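Local atomic coordinates of radical SAM domain protein (PDB entry 6Y1X), a protein that binds [4Fe-4S] clusters and, as the radical SAM enzyme NifB, probably makes the carbide-containing precursor of the nitrogenase iron-molybdenum cofactor. Residues 104-110 and 134-140; 150-154 and 206-212. All blocks are in the same frame, centred on the assembly; numbering follows the deposited sequence.

Overall arrangement
Both contacts belong to the radical SAM domain, with its six-stranded parallel sheet, and follow one another in series. From strand 104-109 the chain crosses through helix 119-131 to strand 136-141; contact 1 (104-110 with 134-140) closes this beta-alpha-beta unit at an iron-sulfur cluster. The chain then enters helix 146-156, the first partner of contact 2 (150-154 with 206-212). A longer excursion, through strand 160-164, the antiparallel strands 177-182 and 185-188, and helix 189-209, is closed by contact 2, which ties two neighbouring helices together outside strand 160-164. The two contacts, with centres about 15 Å apart, touch where Ile139 CD1 packs on Leu153 CD1 at 3.8 Å.

Contact 1 (104-110 and 134-140); sequences IKVVAVA and HLILCIS. With SF4 (iron/sulfur cluster), chain C.
An iron-sulfur cluster hangs from one face of this parallel strand pair: Cys138, in the t rotamer, binds FE4 through SG at 2.3 Å. The strands belong to a beta-alpha-beta unit of the radical SAM barrel, connected through helix 119-131. The axes of strands 104-109 and 136-140 approach to 4.7 Å at 30°, pairing Val106 with Ile136, Val107 with Leu137, Ala108 with Cys138 and Val109 with Ile139. Residues 106-109 are extended between two departures, Lys105 (phi/psi -108/-21°) and Ala110 (-138/2°). Five hydrogen bonds alternate in direction, from Ile136 N to Lys105 O (3.0 Å) and Val107 N to Ile136 O (2.9 Å) up to Ser140 N to Val109 O (3.3 Å). Val106, Ala108, Ile136 and Cys138 share the cluster-side face; Ala108 CB lies 3.8 Å from Cys138 CB and 3.7 Å from cluster S1. Cys39, His52 and Glu75 complete the cluster's protein ligands. Val107, Val109, Leu137 and Ile139 occupy the other face, toward helix 119-131, where Val107 CG2 meets Leu135 CD1 at 3.6 Å. One water donates to Lys105 O and His134 O; at the far end another donates to Ala110 O (2.7 Å) and lies 2.9 Å from Ser140 OG.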
ATOM      1  N   ILE A 104       2.511  20.453  -3.128  1.00 57.47           N
ATOM      2  CA  ILE A 104       2.817  19.153  -2.541  1.00 52.74           C
ATOM      3  C   ILE A 104       2.310  19.126  -1.103  1.00 51.07           C
ATOM      4  O   ILE A 104       2.772  19.897  -0.254  1.00 50.77           O
ATOM      5  CB  ILE A 104       4.323  18.861  -2.603  1.00 52.47           C
ATOM      6  CG1 ILE A 104       4.813  18.981  -4.048  1.00 54.23           C
ATOM      7  CG2 ILE A 104       4.619  17.479  -2.038  1.00 44.90           C
ATOM      8  CD1 ILE A 104       4.229  17.954  -4.992  1.00 53.43           C
ATOM      9  N   LYS A 105       1.356  18.236  -0.825  1.00 49.55           N
ATOM     10  CA  LYS A 105       0.798  18.089   0.514  1.00 41.77           C
ATOM     11  C   LYS A 105       1.232  16.816   1.221  1.00 40.19           C
ATOM     12  O   LYS A 105       1.167  16.762   2.453  1.00 33.87           O
ATOM     13  CB  LYS A 105      -0.737  18.109   0.456  1.00 39.11           C
ATOM     14  CG  LYS A 105      -1.357  19.428   0.012  1.00 43.06           C
ATOM     15  CD  LYS A 105      -1.000  20.577   0.936  1.00 45.21           C
ATOM     16  CE  LYS A 105      -1.636  21.875   0.451  1.00 55.22           C
ATOM     17  NZ  LYS A 105      -1.068  23.078   1.125  1.00 58.68           N
ATOM     18  N   VAL A 106       1.683  15.804   0.480  1.00 32.09           N
ATOM     19  CA  VAL A 106       1.936  14.473   1.017  1.00 29.15           C
ATOM     20  C   VAL A 106       3.338  14.030   0.628  1.00 31.94           C
ATOM     21  O   VAL A 106       3.777  14.237  -0.509  1.00 31.41           O
ATOM     22  CB  VAL A 106       0.894  13.448   0.518  1.00 37.15           C
ATOM     23  CG1 VAL A 106       1.200  12.061   1.069  1.00 25.56           C
ATOM     24  CG2 VAL A 106      -0.508  13.879   0.909  1.00 30.12           C
ATOM     25  N   VAL A 107       4.032  13.405   1.573  1.00 25.89           N
ATOM     26  CA  VAL A 107       5.291  12.719   1.320  1.00 25.79           C
ATOM     27  C   VAL A 107       5.134  11.281   1.787  1.00 27.27           C
ATOM     28  O   VAL A 107       4.666  11.031   2.904  1.00 25.98           O
ATOM     29  CB  VAL A 107       6.463  13.411   2.040  1.00 26.06           C
ATOM     30  CG1 VAL A 107       7.703  12.550   1.995  1.00 28.26           C
ATOM     31  CG2 VAL A 107       6.738  14.759   1.403  1.00 30.34           C
ATOM     32  N   ALA A 108       5.527  10.335   0.941  1.00 24.34           N
ATOM     33  CA  ALA A 108       5.236   8.939   1.211  1.00 24.05           C
ATOM     34  C   ALA A 108       6.442   8.086   0.863  1.00 27.90           C
ATOM     35  O   ALA A 108       7.295   8.465   0.054  1.00 27.50           O
ATOM     36  CB  ALA A 108       4.016   8.448   0.422  1.00 26.16           C
ATOM     37  N   VAL A 109       6.506   6.926   1.500  1.00 23.29           N
ATOM     38  CA  VAL A 109       7.414   5.864   1.103  1.00 23.29           C
ATOM     39  C   VAL A 109       6.551   4.693   0.661  1.00 23.73           C
ATOM     40  O   VAL A 109       5.695   4.222   1.423  1.00 20.98           O
ATOM     41  CB  VAL A 109       8.369   5.465   2.240  1.00 22.51           C
ATOM     42  CG1 VAL A 109       9.281   4.316   1.797  1.00 19.97           C
ATOM     43  CG2 VAL A 109       9.187   6.670   2.697  1.00 19.96           C
ATOM     44  N   ALA A 110       6.773   4.232  -0.565  1.00 22.00           N
ATOM     45  CA  ALA A 110       5.948   3.195  -1.164  1.00 21.84           C
ATOM     46  C   ALA A 110       6.774   2.169  -1.922  1.00 22.89           C
ATOM     47  O   ALA A 110       6.197   1.249  -2.512  1.00 19.11           O
ATOM     48  CB  ALA A 110       4.901   3.807  -2.104  1.00 23.63           C
ATOM     49  N   HIS A 134       4.259  20.278   8.424  1.00 34.04           N
ATOM     50  CA  HIS A 134       3.013  20.477   7.691  1.00 39.93           C
ATOM     51  C   HIS A 134       2.702  19.319   6.753  1.00 37.85           C
ATOM     52  O   HIS A 134       1.531  19.081   6.435  1.00 34.68           O
ATOM     53  CB  HIS A 134       3.074  21.780   6.896  1.00 52.05           C
ATOM     54  CG  HIS A 134       1.840  22.060   6.094  1.00 62.63           C
ATOM     55  ND1 HIS A 134       0.625  22.361   6.670  1.00 66.44           N
ATOM     56  CD2 HIS A 134       1.637  22.091   4.755  1.00 64.38           C
ATOM     57  CE1 HIS A 134      -0.274  22.560   5.722  1.00 66.98           C
ATOM     58  NE2 HIS A 134       0.315  22.404   4.551  1.00 66.04           N
ATOM     59  N   LEU A 135       3.718  18.593   6.303  1.00 30.51           N
ATOM     60  CA  LEU A 135       3.492  17.530   5.337  1.00 31.68           C
ATOM     61  C   LEU A 135       2.728  16.365   5.954  1.00 29.74           C
ATOM     62  O   LEU A 135       2.975  15.961   7.095  1.00 30.13           O
ATOM     63  CB  LEU A 135       4.826  17.042   4.774  1.00 32.02           C
ATOM     64  CG  LEU A 135       5.476  18.022   3.795  1.00 39.80           C
ATOM     65  CD1 LEU A 135       6.910  17.620   3.498  1.00 45.52           C
ATOM     66  CD2 LEU A 135       4.665  18.129   2.513  1.00 38.61           C
ATOM     67  N   ILE A 136       1.810  15.810   5.177  1.00 28.69           N
ATOM     68  CA  ILE A 136       1.138  14.576   5.555  1.00 25.36           C
ATOM     69  C   ILE A 136       2.080  13.424   5.251  1.00 23.13           C
ATOM     70  O   ILE A 136       2.582  13.301   4.129  1.00 29.30           O
ATOM     71  CB  ILE A 136      -0.195  14.421   4.804  1.00 27.62           C
ATOM     72  CG1 ILE A 136      -1.121  15.604   5.098  1.00 35.84           C
ATOM     73  CG2 ILE A 136      -0.851  13.079   5.130  1.00 27.88           C
ATOM     74  CD1 ILE A 136      -2.308  15.697   4.166  1.00 39.41           C
ATOM     75  N   LEU A 137       2.319  12.575   6.241  1.00 22.15           N
ATOM     76  CA  LEU A 137       3.230  11.454   6.082  1.00 25.81           C
ATOM     77  C   LEU A 137       2.414  10.190   5.860  1.00 24.58           C
ATOM     78  O   LEU A 137       1.487   9.893   6.622  1.00 28.99           O
ATOM     79  CB  LEU A 137       4.138  11.299   7.301  1.00 26.64           C
ATOM     80  CG  LEU A 137       5.013  12.505   7.653  1.00 29.43           C
ATOM     81  CD1 LEU A 137       5.852  12.216   8.888  1.00 24.52           C
ATOM     82  CD2 LEU A 137       5.896  12.908   6.481  1.00 31.12           C
ATOM     83  N   CYS A 138       2.763   9.461   4.806  1.00 19.77           N
ATOM     84  CA  CYS A 138       1.983   8.353   4.284  1.00 22.10           C
ATOM     85  C   CYS A 138       2.922   7.196   3.987  1.00 25.55           C
ATOM     86  O   CYS A 138       4.092   7.402   3.654  1.00 25.77           O
ATOM     87  CB  CYS A 138       1.226   8.777   3.009  1.00 25.44           C
ATOM     88  SG  CYS A 138      -0.030   7.630   2.359  1.00 33.58           S
ATOM     89  N   ILE A 139       2.418   5.974   4.146  1.00 24.82           N
ATOM     90  CA  ILE A 139       3.173   4.787   3.767  1.00 20.83           C
ATOM     91  C   ILE A 139       2.228   3.780   3.136  1.00 20.09           C
ATOM     92  O   ILE A 139       1.038   3.721   3.458  1.00 25.92           O
ATOM     93  CB  ILE A 139       3.929   4.133   4.957  1.00 28.87           C
ATOM     94  CG1 ILE A 139       2.961   3.587   6.012  1.00 31.59           C
ATOM     95  CG2 ILE A 139       4.922   5.081   5.578  1.00 34.79           C
ATOM     96  CD1 ILE A 139       2.808   2.075   5.977  1.00 35.19           C
ATOM     97  N   SER A 140       2.789   2.969   2.247  1.00 20.99           N
ATOM     98  CA  SER A 140       2.151   1.800   1.673  1.00 16.59           C
ATOM     99  C   SER A 140       2.852   0.564   2.217  1.00 21.67           C
ATOM    100  O   SER A 140       4.044   0.604   2.532  1.00 20.36           O
ATOM    101  CB  SER A 140       2.225   1.839   0.137  1.00 13.90           C
ATOM    102  OG  SER A 140       1.847   0.600  -0.444  1.00 27.80           O
TER
HETATM  103 FE1  SF4 C 301      -0.163   5.271  -1.731  1.00 47.68          FE
HETATM  104 FE2  SF4 C 301      -0.895   7.836  -2.271  1.00 75.44          FE
HETATM  105 FE3  SF4 C 301       1.729   7.118  -2.245  1.00 56.91          FE
HETATM  106 FE4  SF4 C 301       0.313   7.246   0.114  1.00 58.91          FE
HETATM  107  S1  SF4 C 301       0.825   9.002  -1.282  1.00 36.39           S
HETATM  108  S2  SF4 C 301       1.771   5.587  -0.526  1.00 33.16           S
HETATM  109  S3  SF4 C 301      -1.743   6.502  -0.599  1.00 33.10           S
HETATM  110  S4  SF4 C 301       0.131   6.379  -3.727  1.00 32.55           S
HETATM  111  O   HOH W   1       0.621  18.889   3.855  1.00 44.64           O
HETATM  112  O   HOH W   2       4.392  -0.445  -1.330  1.00 22.31           O

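Contact 2 (150-154 and 206-212)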
ATOM      1  N   ILE A 150       3.760  -0.733  13.584  1.00 22.46           N
ATOM      2  CA  ILE A 150       2.744   0.316  13.652  1.00 24.57           C
ATOM      3  C   ILE A 150       3.076   1.305  14.760  1.00 26.51           C
ATOM      4  O   ILE A 150       2.808   2.506  14.631  1.00 29.99           O
ATOM      5  CB  ILE A 150       1.341  -0.299  13.834  1.00 26.60           C
ATOM      6  CG1 ILE A 150       0.266   0.791  13.847  1.00 33.47           C
ATOM      7  CG2 ILE A 150       1.277  -1.163  15.085  1.00 26.88           C
ATOM      8  CD1 ILE A 150       0.187   1.588  12.563  1.00 30.84           C
ATOM      9  N   GLU A 151       3.666   0.826  15.859  1.00 26.96           N
ATOM     10  CA  GLU A 151       4.034   1.723  16.950  1.00 28.46           C
ATOM     11  C   GLU A 151       5.075   2.738  16.489  1.00 30.40           C
ATOM     12  O   GLU A 151       5.008   3.917  16.855  1.00 31.29           O
ATOM     13  CB  GLU A 151       4.564   0.917  18.133  1.00 34.21           C
ATOM     14  CG  GLU A 151       4.801   1.737  19.385  1.00 49.68           C
ATOM     15  CD  GLU A 151       4.717   0.910  20.656  1.00 65.09           C
ATOM     16  OE1 GLU A 151       5.321  -0.185  20.696  1.00 69.46           O
ATOM     17  OE2 GLU A 151       4.053   1.355  21.615  1.00 69.84           O
ATOM     18  N   ASP A 152       6.042   2.294  15.678  1.00 30.13           N
ATOM     19  CA  ASP A 152       7.046   3.208  15.137  1.00 30.06           C
ATOM     20  C   ASP A 152       6.412   4.231  14.206  1.00 33.89           C
ATOM     21  O   ASP A 152       6.730   5.425  14.269  1.00 32.33           O
ATOM     22  CB  ASP A 152       8.130   2.424  14.400  1.00 33.74           C
ATOM     23  CG  ASP A 152       8.970   1.579  15.327  1.00 52.17           C
ATOM     24  OD1 ASP A 152       8.863   1.762  16.559  1.00 59.62           O
ATOM     25  OD2 ASP A 152       9.731   0.726  14.822  1.00 57.05           O
ATOM     26  N   LEU A 153       5.519   3.775  13.323  1.00 27.44           N
ATOM     27  CA  LEU A 153       4.871   4.679  12.376  1.00 23.58           C
ATOM     28  C   LEU A 153       4.095   5.757  13.114  1.00 23.92           C
ATOM     29  O   LEU A 153       4.149   6.940  12.758  1.00 28.90           O
ATOM     30  CB  LEU A 153       3.938   3.889  11.462  1.00 21.65           C
ATOM     31  CG  LEU A 153       4.585   2.941  10.459  1.00 24.49           C
ATOM     32  CD1 LEU A 153       3.511   2.177   9.707  1.00 23.97           C
ATOM     33  CD2 LEU A 153       5.484   3.696   9.494  1.00 21.14           C
ATOM     34  N   ASP A 154       3.325   5.349  14.123  1.00 25.81           N
ATOM     35  CA  ASP A 154       2.595   6.300  14.951  1.00 28.79           C
ATOM     36  C   ASP A 154       3.527   7.290  15.619  1.00 32.53           C
ATOM     37  O   ASP A 154       3.265   8.497  15.636  1.00 35.81           O
ATOM     38  CB  ASP A 154       1.834   5.554  16.039  1.00 30.44           C
ATOM     39  CG  ASP A 154       0.659   6.342  16.597  1.00 39.45           C
ATOM     40  OD1 ASP A 154       0.450   7.500  16.184  1.00 40.99           O
ATOM     41  OD2 ASP A 154      -0.026   5.817  17.507  1.00 45.16           O
ATOM     42  N   GLU A 206      -4.922  -2.545  14.412  1.00 19.64           N
ATOM     43  CA  GLU A 206      -4.141  -1.689  15.298  1.00 29.00           C
ATOM     44  C   GLU A 206      -4.002  -0.283  14.720  1.00 27.39           C
ATOM     45  O   GLU A 206      -4.043   0.705  15.463  1.00 27.01           O
ATOM     46  CB  GLU A 206      -2.770  -2.313  15.564  1.00 32.19           C
ATOM     47  CG  GLU A 206      -1.898  -1.515  16.523  1.00 46.07           C
ATOM     48  CD  GLU A 206      -2.532  -1.334  17.899  1.00 57.44           C
ATOM     49  OE1 GLU A 206      -3.364  -2.177  18.299  1.00 60.62           O
ATOM     50  OE2 GLU A 206      -2.192  -0.348  18.586  1.00 60.46           O
ATOM     51  N   ALA A 207      -3.793  -0.178  13.404  1.00 25.02           N
ATOM     52  CA  ALA A 207      -3.739   1.130  12.759  1.00 24.69           C
ATOM     53  C   ALA A 207      -5.038   1.898  12.963  1.00 26.78           C
ATOM     54  O   ALA A 207      -5.023   3.093  13.284  1.00 26.90           O
ATOM     55  CB  ALA A 207      -3.437   0.969  11.267  1.00 20.35           C
ATOM     56  N   VAL A 208      -6.178   1.221  12.799  1.00 25.91           N
ATOM     57  CA  VAL A 208      -7.470   1.873  13.005  1.00 22.13           C
ATOM     58  C   VAL A 208      -7.626   2.297  14.461  1.00 23.83           C
ATOM     59  O   VAL A 208      -8.079   3.413  14.751  1.00 25.46           O
ATOM     60  CB  VAL A 208      -8.617   0.955  12.545  1.00 25.25           C
ATOM     61  CG1 VAL A 208      -9.956   1.482  13.036  1.00 28.51           C
ATOM     62  CG2 VAL A 208      -8.628   0.856  11.024  1.00 20.88           C
ATOM     63  N   ARG A 209      -7.243   1.424  15.400  1.00 24.62           N
ATOM     64  CA  ARG A 209      -7.350   1.780  16.814  1.00 27.30           C
ATOM     65  C   ARG A 209      -6.543   3.032  17.127  1.00 29.15           C
ATOM     66  O   ARG A 209      -6.948   3.835  17.974  1.00 35.74           O
ATOM     67  CB  ARG A 209      -6.892   0.606  17.686  1.00 31.12           C
ATOM     68  CG  ARG A 209      -7.095   0.810  19.188  1.00 39.57           C
ATOM     69  CD  ARG A 209      -6.362  -0.249  20.022  1.00 41.57           C
ATOM     70  NE  ARG A 209      -4.906  -0.114  20.012  1.00 44.72           N
ATOM     71  CZ  ARG A 209      -4.227   0.754  20.758  1.00 45.40           C
ATOM     72  NH1 ARG A 209      -4.868   1.566  21.587  1.00 43.78           N
ATOM     73  NH2 ARG A 209      -2.903   0.804  20.681  1.00 47.74           N
ATOM     74  N   ARG A 210      -5.411   3.226  16.447  1.00 28.93           N
ATOM     75  CA  ARG A 210      -4.553   4.381  16.659  1.00 30.75           C
ATOM     76  C   ARG A 210      -4.991   5.580  15.826  1.00 36.01           C
ATOM     77  O   ARG A 210      -4.201   6.514  15.636  1.00 37.03           O
ATOM     78  CB  ARG A 210      -3.093   4.031  16.372  1.00 27.87           C
ATOM     79  CG  ARG A 210      -2.512   3.038  17.362  1.00 31.41           C
ATOM     80  CD  ARG A 210      -1.176   2.491  16.897  1.00 33.05           C
ATOM     81  NE  ARG A 210      -0.567   1.651  17.924  1.00 31.14           N
ATOM     82  CZ  ARG A 210       0.311   2.084  18.821  1.00 42.62           C
ATOM     83  NH1 ARG A 210       0.686   3.356  18.829  1.00 45.65           N
ATOM     84  NH2 ARG A 210       0.805   1.243  19.716  1.00 54.93           N
ATOM     85  N   LYS A 211      -6.217   5.539  15.299  1.00 29.43           N
ATOM     86  CA  LYS A 211      -6.832   6.654  14.577  0.53 34.04           C
ATOM     87  C   LYS A 211      -6.085   6.993  13.287  1.00 34.50           C
ATOM     88  O   LYS A 211      -6.109   8.139  12.832  1.00 36.54           O
ATOM     89  CB  LYS A 211      -6.957   7.893  15.470  0.53 34.69           C
ATOM     90  CG  LYS A 211      -7.870   7.690  16.674  0.53 33.16           C
ATOM     91  CD  LYS A 211      -8.060   8.981  17.455  0.53 35.18           C
ATOM     92  N   LYS A 212      -5.428   6.006  12.684  1.00 30.78           N
ATOM     93  CA  LYS A 212      -4.818   6.194  11.376  1.00 22.29           C
ATOM     94  C   LYS A 212      -5.872   6.047  10.287  1.00 25.32           C
ATOM     95  O   LYS A 212      -6.843   5.301  10.431  1.00 26.45           O
ATOM     96  CB  LYS A 212      -3.688   5.191  11.126  1.00 20.46           C
ATOM     97  CG  LYS A 212      -2.632   5.136  12.215  1.00 22.92           C
ATOM     98  CD  LYS A 212      -2.090   6.516  12.517  1.00 25.20           C
ATOM     99  CE  LYS A 212      -1.121   6.471  13.680  1.00 28.75           C
ATOM    100  NZ  LYS A 212      -0.578   7.818  14.006  1.00 35.76           N
TER
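Segment 150-154 is a piece of helix 146-156, while 206-212 carries the last turn of helix 189-209 and its exit toward strand 213-220. A Schellman motif ends the latter helix: Lys211, with positive phi (64°), is its C-prime residue, Lys212 N hydrogen-bonds to Ala207 O at 3.0 Å, and Lys211 N to Val208 O at 2.9 Å. The CA atoms of Ile150 and Ala207 come within 6.6 Å, those of Asp154 and Arg210 within 7.6 Å. Ile150 fills the interface, its CG2 lying 3.5 Å from Glu206 CG, CD1 3.9 Å from Ala207 CB and CG1 3.8 Å from Arg210 CD. Both helices pack against the parallel sheet of the radical SAM fold, Ile150 and Ala207 each resting on Ile161 of strand 160-164. Beyond this apolar patch lies a salt-bridge network. Asp154 takes Arg210 NH1 on OD2 at 2.9 Å and Lys212 NZ on OD1 in a very short 2.4 Å bond, and Lys212 NZ also hydrogen-bonds to Val158 O. On its own segment Arg210 NE reaches Glu206 OE2 at 2.7 Å, an oxygen that also accepts Arg209 NH2 at 2.5 Å. Glu151 OE2 adds a long salt bridge to Arg210 NH2 at 3.8 Å, and its CB lies over one face of the guanidinium. Asp154 thus gathers two cations from just past the helix end, so that charge pairing ties the helix terminus to helix 146-156 alongside the apolar contact.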